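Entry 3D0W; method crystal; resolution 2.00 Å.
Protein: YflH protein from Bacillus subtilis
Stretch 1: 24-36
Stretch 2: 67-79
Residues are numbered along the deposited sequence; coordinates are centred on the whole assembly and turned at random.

Stretch 1, residues 24-36: DILKDFEEFKGYL
Stretch 2, residues 67-79: HEEPQNGEEMLLQ

Residues 24-36 form one uninterrupted stretch of helix, continuing beyond both ends. Residues 67-72 are a loop, opened by His67 with positive phi (58/46), and lead into a second helix from Gly73 onward. The helix axes approach to 10.6 Å, with 58° between their N-to-C directions. Register is set by two CA pairs: Phe32 CA to Glu74 CA at 7.2 Å, and Asp28 CA to Asn72 CA at 8.0 Å. The contact is compact, burying 396 Å² summed over both sides.

Phe32 is its centre. Its CA-to-CB bond points toward the second stretch, and chi1 t (164°) with chi2 66° sets the ring against the first two turns of the second helix. Glu74 covers one face: its CB stands 3.6 Å from the ring centroid, only 7° off the normal, a CH-pi contact, and Glu74 CG lies 3.6 Å from Phe32 CD2. At the ring edge, Leu78 (chi1 m, chi2 t) brings CD1 to 3.5 Å from Phe32 CZ, one helical turn after Glu74. Glu75 CG approaches Phe32 CE1 at 3.9 Å. A flat aromatic suits this place because it can pack against methylene groups and a methyl at once.

Glu74 is buried, and its folded rotamer, chi1 m (-78°) and chi2 p (83°), lays the aliphatic part on Phe32 while the carboxylate reaches back along the first helix and gives OE2 a water partner. There Glu74 OE2 sits 3.4 Å from Phe29 CA and near the plane of the Phe29 ring, at its edge. A water donates both to Glu74 OE2 at 2.5 Å and to Ile25 O at 2.6 Å, linking the acid to the helix backbone. The CA-to-CB bond of Phe29 points sideways; with chi1 t, the residue contributes little area.

Asn72 stands at the N-cap, right before the second helix. With chi1 p (51°), Asn72 OD1 accepts from Glu75 N at 2.9 Å, the capping bond that satisfies a free first-turn amide; Asn is well suited, its short side chain curling back onto the backbone. Glu75, chi1 m and chi2 t, extends to accept from the loop: Gln71 N donates to Glu75 OE1 at 2.8 Å, tying loop to helix.

At the more exposed margin, Tyr35, one turn after Phe32 and likewise chi1 t (176°), donates from OH to Glu68 OE2 at 3.0 Å. Glu68 reaches it with chi1 m and an extended chi2 and chi3 (-175°, 180°), its acceptor lying near the plane of the Tyr35 ring.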

# COMPACT_ATOMS: atom_id res chain seq x y z
N ASP A 24 -1.18 19.23 0.04
CA ASP A 24 -0.10 18.65 -0.76
C ASP A 24 -0.09 17.12 -0.70
O ASP A 24 0.23 16.46 -1.69
CB ASP A 24 1.25 19.22 -0.31
CG ASP A 24 1.54 18.95 1.15
OD1 ASP A 24 0.68 19.29 1.99
OD2 ASP A 24 2.62 18.40 1.45
N ILE A 25 -0.44 16.55 0.45
CA ILE A 25 -0.46 15.09 0.58
C ILE A 25 -1.54 14.52 -0.33
O ILE A 25 -1.37 13.46 -0.93
CB ILE A 25 -0.71 14.65 2.05
CG1 ILE A 25 0.58 14.82 2.87
CG2 ILE A 25 -1.14 13.19 2.11
CD1 ILE A 25 1.12 16.22 2.89
N LEU A 26 -2.65 15.25 -0.43
CA LEU A 26 -3.77 14.86 -1.27
C LEU A 26 -3.39 14.98 -2.74
O LEU A 26 -3.56 14.05 -3.52
CB LEU A 26 -4.98 15.76 -1.01
CG LEU A 26 -5.79 15.54 0.26
CD1 LEU A 26 -6.80 16.68 0.43
CD2 LEU A 26 -6.50 14.20 0.19
N LYS A 27 -2.86 16.14 -3.10
CA LYS A 27 -2.46 16.40 -4.48
C LYS A 27 -1.46 15.35 -4.95
O LYS A 27 -1.59 14.81 -6.06
CB LYS A 27 -1.85 17.80 -4.59
CG LYS A 27 -1.94 18.39 -5.98
CD LYS A 27 -1.41 19.81 -6.02
CE LYS A 27 -1.55 20.41 -7.42
NZ LYS A 27 -0.97 21.78 -7.50
N ASP A 28 -0.47 15.05 -4.12
CA ASP A 28 0.53 14.04 -4.48
C ASP A 28 -0.17 12.71 -4.74
O ASP A 28 0.19 11.99 -5.67
CB ASP A 28 1.55 13.88 -3.35
CG ASP A 28 2.77 14.77 -3.53
OD1 ASP A 28 2.76 15.64 -4.43
OD2 ASP A 28 3.74 14.60 -2.76
N PHE A 29 -1.16 12.38 -3.92
CA PHE A 29 -1.87 11.12 -4.12
C PHE A 29 -2.67 11.18 -5.41
O PHE A 29 -2.70 10.23 -6.19
CB PHE A 29 -2.83 10.82 -2.96
CG PHE A 29 -3.63 9.57 -3.16
CD1 PHE A 29 -3.04 8.32 -3.02
CD2 PHE A 29 -4.96 9.64 -3.58
CE1 PHE A 29 -3.76 7.15 -3.30
CE2 PHE A 29 -5.68 8.48 -3.86
CZ PHE A 29 -5.09 7.23 -3.73
N GLU A 30 -3.33 12.32 -5.64
CA GLU A 30 -4.13 12.49 -6.85
C GLU A 30 -3.27 12.30 -8.09
O GLU A 30 -3.71 11.69 -9.07
CB GLU A 30 -4.79 13.87 -6.87
CG GLU A 30 -5.96 14.00 -5.91
CD GLU A 30 -6.98 12.88 -6.09
OE1 GLU A 30 -7.42 12.64 -7.23
OE2 GLU A 30 -7.35 12.25 -5.07
N GLU A 31 -2.05 12.82 -8.04
CA GLU A 31 -1.13 12.70 -9.17
C GLU A 31 -0.69 11.24 -9.31
O GLU A 31 -0.62 10.71 -10.41
CB GLU A 31 0.10 13.58 -8.97
CG GLU A 31 -0.18 15.08 -8.97
CD GLU A 31 1.10 15.91 -9.00
OE1 GLU A 31 1.98 15.69 -8.13
OE2 GLU A 31 1.22 16.78 -9.88
N PHE A 32 -0.39 10.61 -8.17
CA PHE A 32 0.03 9.21 -8.15
C PHE A 32 -1.06 8.37 -8.80
O PHE A 32 -0.81 7.57 -9.71
CB PHE A 32 0.25 8.76 -6.70
CG PHE A 32 0.32 7.27 -6.53
CD1 PHE A 32 1.36 6.53 -7.08
CD2 PHE A 32 -0.68 6.60 -5.83
CE1 PHE A 32 1.42 5.15 -6.92
CE2 PHE A 32 -0.64 5.22 -5.67
CZ PHE A 32 0.42 4.49 -6.22
N LYS A 33 -2.28 8.56 -8.33
CA LYS A 33 -3.43 7.84 -8.85
C LYS A 33 -3.56 8.08 -10.36
O LYS A 33 -3.83 7.15 -11.13
CB LYS A 33 -4.69 8.31 -8.12
CG LYS A 33 -5.97 7.59 -8.47
CD LYS A 33 -7.11 8.16 -7.64
CE LYS A 33 -8.46 7.74 -8.20
NZ LYS A 33 -9.58 8.24 -7.35
N GLY A 34 -3.35 9.32 -10.79
CA GLY A 34 -3.44 9.64 -12.20
C GLY A 34 -2.38 8.96 -13.04
O GLY A 34 -2.60 8.62 -14.21
N TYR A 35 -1.20 8.75 -12.45
CA TYR A 35 -0.10 8.08 -13.14
C TYR A 35 -0.45 6.61 -13.35
O TYR A 35 -0.15 6.03 -14.40
CB TYR A 35 1.19 8.23 -12.31
CG TYR A 35 2.38 7.50 -12.87
CD1 TYR A 35 2.87 7.79 -14.15
CD2 TYR A 35 3.03 6.50 -12.14
CE1 TYR A 35 3.97 7.12 -14.67
CE2 TYR A 35 4.12 5.82 -12.65
CZ TYR A 35 4.59 6.13 -13.92
OH TYR A 35 5.67 5.45 -14.44
N LEU A 36 -1.09 5.99 -12.36
CA LEU A 36 -1.48 4.59 -12.48
C LEU A 36 -2.56 4.48 -13.54
O LEU A 36 -2.54 3.58 -14.38
CB LEU A 36 -2.01 4.05 -11.14
CG LEU A 36 -1.00 4.01 -9.97
CD1 LEU A 36 -1.63 3.31 -8.77
CD2 LEU A 36 0.24 3.27 -10.40
N HIS A 67 10.09 -2.39 -11.16
CA HIS A 67 10.91 -1.91 -10.07
C HIS A 67 11.45 -0.50 -10.36
O HIS A 67 12.62 -0.22 -10.18
CB HIS A 67 12.08 -2.87 -9.81
CG HIS A 67 11.64 -4.23 -9.36
ND1 HIS A 67 10.94 -4.44 -8.19
CD2 HIS A 67 11.78 -5.45 -9.94
CE1 HIS A 67 10.67 -5.73 -8.06
NE2 HIS A 67 11.16 -6.36 -9.11
N GLU A 68 10.56 0.37 -10.82
CA GLU A 68 10.94 1.75 -11.12
C GLU A 68 11.29 2.48 -9.82
O GLU A 68 10.70 2.20 -8.76
CB GLU A 68 9.78 2.48 -11.82
CG GLU A 68 9.39 1.86 -13.15
CD GLU A 68 8.33 2.65 -13.88
OE1 GLU A 68 7.93 2.24 -14.99
OE2 GLU A 68 7.88 3.69 -13.34
N GLU A 69 12.24 3.40 -9.90
CA GLU A 69 12.66 4.16 -8.73
C GLU A 69 11.49 4.96 -8.15
O GLU A 69 10.87 5.76 -8.86
CB GLU A 69 13.79 5.12 -9.09
CG GLU A 69 14.36 5.89 -7.91
CD GLU A 69 15.38 6.93 -8.34
OE1 GLU A 69 16.39 6.56 -8.97
OE2 GLU A 69 15.17 8.13 -8.06
N PRO A 70 11.17 4.75 -6.86
CA PRO A 70 10.06 5.47 -6.22
C PRO A 70 10.28 6.99 -6.21
O PRO A 70 11.36 7.46 -5.86
CB PRO A 70 10.04 4.88 -4.81
CG PRO A 70 10.52 3.47 -5.04
CD PRO A 70 11.69 3.70 -5.97
N GLN A 71 9.25 7.74 -6.57
CA GLN A 71 9.35 9.20 -6.60
C GLN A 71 8.55 9.86 -5.49
O GLN A 71 8.56 11.09 -5.35
CB GLN A 71 8.88 9.71 -7.96
CG GLN A 71 9.68 9.17 -9.12
CD GLN A 71 11.14 9.56 -9.04
OE1 GLN A 71 11.48 10.74 -9.18
NE2 GLN A 71 12.01 8.59 -8.82
N ASN A 72 7.85 9.04 -4.71
CA ASN A 72 7.05 9.54 -3.61
C ASN A 72 6.73 8.41 -2.62
O ASN A 72 6.99 7.24 -2.91
CB ASN A 72 5.75 10.18 -4.13
CG ASN A 72 4.99 9.27 -5.08
OD1 ASN A 72 4.67 8.12 -4.76
ND2 ASN A 72 4.68 9.79 -6.27
N GLY A 73 6.17 8.77 -1.47
CA GLY A 73 5.82 7.80 -0.45
C GLY A 73 4.90 6.69 -0.93
O GLY A 73 5.01 5.55 -0.49
N GLU A 74 3.98 7.04 -1.83
CA GLU A 74 3.05 6.06 -2.37
C GLU A 74 3.83 4.95 -3.08
O GLU A 74 3.63 3.75 -2.80
CB GLU A 74 2.10 6.72 -3.38
CG GLU A 74 0.96 7.53 -2.75
CD GLU A 74 1.35 8.95 -2.35
OE1 GLU A 74 2.56 9.29 -2.39
OE2 GLU A 74 0.44 9.72 -1.98
N GLU A 75 4.72 5.35 -3.97
CA GLU A 75 5.51 4.40 -4.74
C GLU A 75 6.49 3.61 -3.89
O GLU A 75 6.76 2.43 -4.16
CB GLU A 75 6.23 5.14 -5.86
CG GLU A 75 5.26 5.58 -6.95
CD GLU A 75 5.88 6.56 -7.94
OE1 GLU A 75 7.13 6.63 -8.02
OE2 GLU A 75 5.11 7.24 -8.64
N MSE A 76 7.02 4.26 -2.87
CA MSE A 76 7.96 3.61 -1.97
C MSE A 76 7.24 2.48 -1.23
O MSE A 76 7.74 1.36 -1.16
CB MSE A 76 8.53 4.61 -0.98
CG MSE A 76 9.54 4.00 -0.05
SE MSE A 76 11.10 3.37 -1.01
CE MSE A 76 12.40 4.38 -0.01
N LEU A 77 6.07 2.78 -0.67
CA LEU A 77 5.32 1.75 0.05
C LEU A 77 4.95 0.60 -0.90
O LEU A 77 5.10 -0.57 -0.55
CB LEU A 77 4.05 2.34 0.67
CG LEU A 77 3.14 1.36 1.44
CD1 LEU A 77 3.91 0.75 2.59
CD2 LEU A 77 1.90 2.08 1.98
N LEU A 78 4.46 0.92 -2.10
CA LEU A 78 4.08 -0.12 -3.05
C LEU A 78 5.21 -1.06 -3.38
O LEU A 78 5.02 -2.28 -3.40
CB LEU A 78 3.55 0.48 -4.35
CG LEU A 78 2.06 0.80 -4.42
CD1 LEU A 78 1.72 1.28 -5.83
CD2 LEU A 78 1.25 -0.47 -4.06
N GLN A 79 6.39 -0.51 -3.66
CA GLN A 79 7.53 -1.35 -4.01
C GLN A 79 7.98 -2.21 -2.84
O GLN A 79 8.37 -3.36 -3.03
CB GLN A 79 8.70 -0.50 -4.51
CG GLN A 79 8.51 0.10 -5.90
CD GLN A 79 8.25 -0.95 -6.98
OE1 GLN A 79 8.84 -2.04 -6.98
NE2 GLN A 79 7.37 -0.62 -7.92
O HOH W 1 0.63 11.80 -0.60